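Eukaryotic Translation Initiation 4E (PDB 3HXI) binds the 7-methylguanosine cap of messenger RNA and, on another surface, a 4E-binding protein peptide, as expected of a translation initiation factor under regulatory control. Local coordinates at residues 43-46 / 47-51; 96-99 / 100-104. One frame throughout, in Å; residues are numbered along the deposited sequence.

Interaction 1. Residues 43-46 / 47-51; sequences EDFW and SVLTH
With chi1 at 165° the Phe45 ring swings away from its own N, whereas Trp46 and Leu49 have their CG atoms anti to the carbonyl carbon (chi1 -73° and -70°), and this combination brings together three apolar groups spaced about one turn apart on helix 42-50. A single methyl makes the contact: Leu49 CD1 lies 3.6 Å from Phe45 CZ and 3.7 Å from Trp46 CZ3, meeting both rings at a slant. The two aromatic groups also touch, Phe45 CE2 standing 3.4 Å above the plane of the Trp46 indole, over its centre. The backbone carries the usual alpha-helical bonds, among them Val48 N to Asp44 O at 3.0 Å and a weak one from Leu49 N to Phe45 O. Trp46 O takes two donors from opposite faces of its plane, Thr50 N at 3.0 Å and Thr50 OG1 at 3.1 Å, the hydroxyl standing above that plane. Trp46 NE1 bonds the backbone of the bound peptide, and the packing against the indole is consistent with a role in positioning this peptide-binding group. Phe45 rests on Leu104 and Ile108 and Trp46 on Met105, all of helix 96-108, while Val48 faces Ala37 and Phe39 of strand 33-41 and, with Leu49, Tyr18 of strand 11-21.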
loop_
_atom_site.group_PDB
_atom_site.type_symbol
_atom_site.label_atom_id
_atom_site.label_comp_id
_atom_site.label_asym_id
_atom_site.label_seq_id
_atom_site.Cartn_x
_atom_site.Cartn_y
_atom_site.Cartn_z
ATOM N N GLU A 43 16.919 -4.705 -5.776
ATOM C CA GLU A 43 17.141 -4.592 -7.211
ATOM C C GLU A 43 15.890 -4.924 -8.030
ATOM O O GLU A 43 15.559 -4.228 -9.009
ATOM C CB GLU A 43 18.315 -5.474 -7.640
ATOM C CG GLU A 43 19.686 -4.979 -7.165
ATOM C CD GLU A 43 19.987 -5.156 -5.667
ATOM O OE1 GLU A 43 19.294 -5.906 -4.946
ATOM O OE2 GLU A 43 20.956 -4.519 -5.204
ATOM N N ASP A 44 15.193 -5.978 -7.622
ATOM C CA ASP A 44 13.999 -6.426 -8.325
ATOM C C ASP A 44 12.793 -5.544 -7.989
ATOM O O ASP A 44 11.924 -5.359 -8.830
ATOM C CB ASP A 44 13.713 -7.894 -8.011
ATOM C CG ASP A 44 14.604 -8.840 -8.793
ATOM O OD1 ASP A 44 15.300 -8.372 -9.712
ATOM O OD2 ASP A 44 14.582 -10.054 -8.502
ATOM N N PHE A 45 12.746 -5.016 -6.772
ATOM C CA PHE A 45 11.763 -3.974 -6.422
ATOM C C PHE A 45 11.795 -2.804 -7.430
ATOM O O PHE A 45 10.774 -2.455 -8.047
ATOM C CB PHE A 45 12.035 -3.437 -5.008
ATOM C CG PHE A 45 11.332 -2.144 -4.715
ATOM C CD1 PHE A 45 9.941 -2.076 -4.737
ATOM C CD2 PHE A 45 12.062 -0.985 -4.459
ATOM C CE1 PHE A 45 9.277 -0.878 -4.479
ATOM C CE2 PHE A 45 11.409 0.227 -4.190
ATOM C CZ PHE A 45 10.013 0.278 -4.203
ATOM N N TRP A 46 12.970 -2.200 -7.603
ATOM C CA TRP A 46 13.101 -1.079 -8.522
ATOM C C TRP A 46 12.823 -1.466 -9.984
ATOM O O TRP A 46 12.301 -0.648 -10.743
ATOM C CB TRP A 46 14.458 -0.389 -8.393
ATOM C CG TRP A 46 14.640 0.449 -7.134
ATOM C CD1 TRP A 46 15.659 0.354 -6.221
ATOM C CD2 TRP A 46 13.797 1.513 -6.677
ATOM N NE1 TRP A 46 15.490 1.284 -5.216
ATOM C CE2 TRP A 46 14.364 2.017 -5.480
ATOM C CE3 TRP A 46 12.611 2.089 -7.156
ATOM C CZ2 TRP A 46 13.788 3.076 -4.764
ATOM C CZ3 TRP A 46 12.039 3.153 -6.440
ATOM C CH2 TRP A 46 12.623 3.618 -5.252
ATOM N N SER A 47 13.181 -2.691 -10.375
ATOM C CA SER A 47 12.937 -3.156 -11.746
ATOM C C SER A 47 11.442 -3.279 -12.055
ATOM O O SER A 47 10.997 -2.946 -13.162
ATOM C CB SER A 47 13.665 -4.474 -12.024
ATOM O OG SER A 47 15.055 -4.251 -12.207
ATOM N N VAL A 48 10.668 -3.754 -11.088
ATOM C CA VAL A 48 9.210 -3.777 -11.209
ATOM C C VAL A 48 8.670 -2.374 -11.504
ATOM O O VAL A 48 7.868 -2.196 -12.424
ATOM C CB VAL A 48 8.517 -4.308 -9.930
ATOM C CG1 VAL A 48 6.999 -4.397 -10.144
ATOM C CG2 VAL A 48 9.090 -5.673 -9.515
ATOM N N LEU A 49 9.096 -1.382 -10.714
ATOM C CA LEU A 49 8.578 -0.023 -10.880
ATOM C C LEU A 49 8.996 0.574 -12.237
ATOM O O LEU A 49 8.192 1.239 -12.893
ATOM C CB LEU A 49 8.974 0.888 -9.715
ATOM C CG LEU A 49 8.288 0.604 -8.365
ATOM C CD1 LEU A 49 8.752 1.638 -7.328
ATOM C CD2 LEU A 49 6.770 0.609 -8.462
ATOM N N THR A 50 10.229 0.288 -12.663
ATOM C CA THR A 50 10.740 0.765 -13.963
ATOM C C THR A 50 10.051 0.118 -15.184
ATOM O O THR A 50 10.143 0.638 -16.309
ATOM C CB THR A 50 12.275 0.568 -14.068
ATOM O OG1 THR A 50 12.920 1.315 -13.035
ATOM C CG2 THR A 50 12.811 1.056 -15.419
ATOM N N HIS A 51 9.381 -1.009 -14.969
ATOM C CA HIS A 51 8.783 -1.771 -16.066
ATOM C C HIS A 51 7.259 -1.843 -16.022
ATOM O O HIS A 51 6.644 -2.639 -16.735
ATOM C CB HIS A 51 9.363 -3.181 -16.090
ATOM C CG HIS A 51 10.831 -3.214 -16.378
ATOM N ND1 HIS A 51 11.676 -4.157 -15.834
ATOM C CD2 HIS A 51 11.608 -2.409 -17.144
ATOM C CE1 HIS A 51 12.908 -3.942 -16.263
ATOM N NE2 HIS A 51 12.895 -2.884 -17.054
HETATM O O HOH W 1 16.976 -2.549 -10.556
#

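Interaction 2. Residues 96-99 / 100-104; sequences VDFL and WDELL
Val96 O accepts the N-H of Trp100 at 2.9 Å, opening the run of i to i+4 bonds of an alpha-helix that lies against the antiparallel sheet of the eIF4E fold. Val96 itself packs on Phe126 of strand 121-127, and Trp100 reaches the sheet as well, where NE1 bonds Tyr18 OH. Next, Asp97 O receives Asp101 N at 2.9 Å; the carboxylate of Asp97 is bonded to Arg56 N, and that of Asp101 pairs with Arg54 and with a basic side chain of the bound peptide. Phe98 O takes Glu102 N in a bond of 2.8 Å, and the side-chain contact proper belongs to the same two residues. Bent at chi2 (-56°), Glu102 lays its CG methylene over one face of the ring, while OE1 leaves the helix to form a salt bridge with a basic side chain of the peptide; the ring may thus help steady an acidic group at the binding surface. In this CH-pi contact Glu102 CG stands 3.6 Å from the centroid of the Phe98 ring, 16° off the ring normal. Leu99 and Leu103 both turn to Leu135 of strand 134-139, and Leu99 O completes the series with Leu103 N at 3.0 Å.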
loop_
_atom_site.group_PDB
_atom_site.type_symbol
_atom_site.label_atom_id
_atom_site.label_comp_id
_atom_site.label_asym_id
_atom_site.label_seq_id
_atom_site.Cartn_x
_atom_site.Cartn_y
_atom_site.Cartn_z
ATOM N N VAL A 96 1.592 11.962 -7.242
ATOM C CA VAL A 96 1.259 10.565 -6.887
ATOM C C VAL A 96 2.452 9.628 -7.103
ATOM O O VAL A 96 2.535 8.573 -6.477
ATOM C CB VAL A 96 -0.023 10.023 -7.579
ATOM C CG1 VAL A 96 -1.263 10.696 -7.007
ATOM C CG2 VAL A 96 -0.001 10.187 -9.117
ATOM N N ASP A 97 3.363 10.008 -8.007
ATOM C CA ASP A 97 4.599 9.233 -8.204
ATOM C C ASP A 97 5.446 9.232 -6.929
ATOM O O ASP A 97 5.925 8.183 -6.514
ATOM C CB ASP A 97 5.427 9.806 -9.347
ATOM C CG ASP A 97 4.833 9.522 -10.716
ATOM O OD1 ASP A 97 3.943 8.653 -10.838
ATOM O OD2 ASP A 97 5.287 10.174 -11.685
ATOM N N PHE A 98 5.623 10.418 -6.326
ATOM C CA PHE A 98 6.325 10.594 -5.035
ATOM C C PHE A 98 5.611 9.807 -3.928
ATOM O O PHE A 98 6.248 9.034 -3.191
ATOM C CB PHE A 98 6.418 12.096 -4.680
ATOM C CG PHE A 98 6.995 12.373 -3.317
ATOM C CD1 PHE A 98 8.386 12.392 -3.124
ATOM C CD2 PHE A 98 6.156 12.608 -2.227
ATOM C CE1 PHE A 98 8.927 12.638 -1.850
ATOM C CE2 PHE A 98 6.676 12.862 -0.951
ATOM C CZ PHE A 98 8.061 12.876 -0.756
ATOM N N LEU A 99 4.301 9.998 -3.809
ATOM C CA LEU A 99 3.526 9.310 -2.759
ATOM C C LEU A 99 3.692 7.793 -2.842
ATOM O O LEU A 99 3.956 7.135 -1.837
ATOM C CB LEU A 99 2.027 9.637 -2.856
ATOM C CG LEU A 99 1.590 11.064 -2.501
ATOM C CD1 LEU A 99 0.077 11.200 -2.660
ATOM C CD2 LEU A 99 2.014 11.448 -1.067
ATOM N N TRP A 100 3.524 7.255 -4.040
ATOM C CA TRP A 100 3.633 5.798 -4.249
ATOM C C TRP A 100 5.037 5.301 -3.995
ATOM O O TRP A 100 5.222 4.336 -3.266
ATOM C CB TRP A 100 3.195 5.433 -5.656
ATOM C CG TRP A 100 2.953 3.971 -5.920
ATOM C CD1 TRP A 100 3.487 3.247 -6.940
ATOM C CD2 TRP A 100 2.101 3.067 -5.184
ATOM N NE1 TRP A 100 3.019 1.939 -6.897
ATOM C CE2 TRP A 100 2.176 1.806 -5.827
ATOM C CE3 TRP A 100 1.293 3.195 -4.049
ATOM C CZ2 TRP A 100 1.466 0.669 -5.365
ATOM C CZ3 TRP A 100 0.582 2.061 -3.583
ATOM C CH2 TRP A 100 0.682 0.816 -4.249
ATOM N N ASP A 101 6.037 5.960 -4.581
ATOM C CA ASP A 101 7.430 5.550 -4.353
ATOM C C ASP A 101 7.851 5.625 -2.877
ATOM O O ASP A 101 8.496 4.719 -2.389
ATOM C CB ASP A 101 8.406 6.376 -5.191
ATOM C CG ASP A 101 8.299 6.091 -6.686
ATOM O OD1 ASP A 101 7.624 5.106 -7.089
ATOM O OD2 ASP A 101 8.914 6.874 -7.468
ATOM N N GLU A 102 7.489 6.699 -2.175
ATOM C CA GLU A 102 7.834 6.826 -0.753
ATOM C C GLU A 102 7.125 5.748 0.066
ATOM O O GLU A 102 7.702 5.166 1.011
ATOM C CB GLU A 102 7.432 8.203 -0.209
ATOM C CG GLU A 102 8.259 9.368 -0.773
ATOM C CD GLU A 102 9.760 9.187 -0.546
ATOM O OE1 GLU A 102 10.188 8.832 0.577
ATOM O OE2 GLU A 102 10.512 9.448 -1.495
ATOM N N LEU A 103 5.865 5.510 -0.278
ATOM C CA LEU A 103 5.080 4.516 0.440
ATOM C C LEU A 103 5.703 3.129 0.286
ATOM O O LEU A 103 5.914 2.417 1.285
ATOM C CB LEU A 103 3.612 4.522 0.005
ATOM C CG LEU A 103 2.657 3.689 0.895
ATOM C CD1 LEU A 103 2.652 4.220 2.333
ATOM C CD2 LEU A 103 1.250 3.636 0.318
ATOM N N LEU A 104 6.019 2.754 -0.947
ATOM C CA LEU A 104 6.575 1.436 -1.214
ATOM C C LEU A 104 7.971 1.272 -0.620
ATOM O O LEU A 104 8.305 0.216 -0.109
ATOM C CB LEU A 104 6.563 1.139 -2.724
ATOM C CG LEU A 104 5.202 1.140 -3.434
ATOM C CD1 LEU A 104 5.374 0.483 -4.787
ATOM C CD2 LEU A 104 4.050 0.477 -2.619
#

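In the fold
Interaction 1 comes first along the chain, on helix 42-50, and interaction 2 follows on helix 96-108; their centres are about 14 Å apart, and both helices pack against the antiparallel sheet. They meet directly where Leu49 CD1 lies 3.7 Å from Asp101 OD1 and Leu49 CD2 lies 3.9 Å from Leu104 CD1. Each also contributes to the site of the 4E-binding peptide: 43-51 through the indole of Trp46, 96-104 through the acidic groups of Asp101 and Glu102. The example illustrates how short-range order within separate helices can shape one composite recognition surface. The cap lies elsewhere, about 13 Å from the Trp100 side chain.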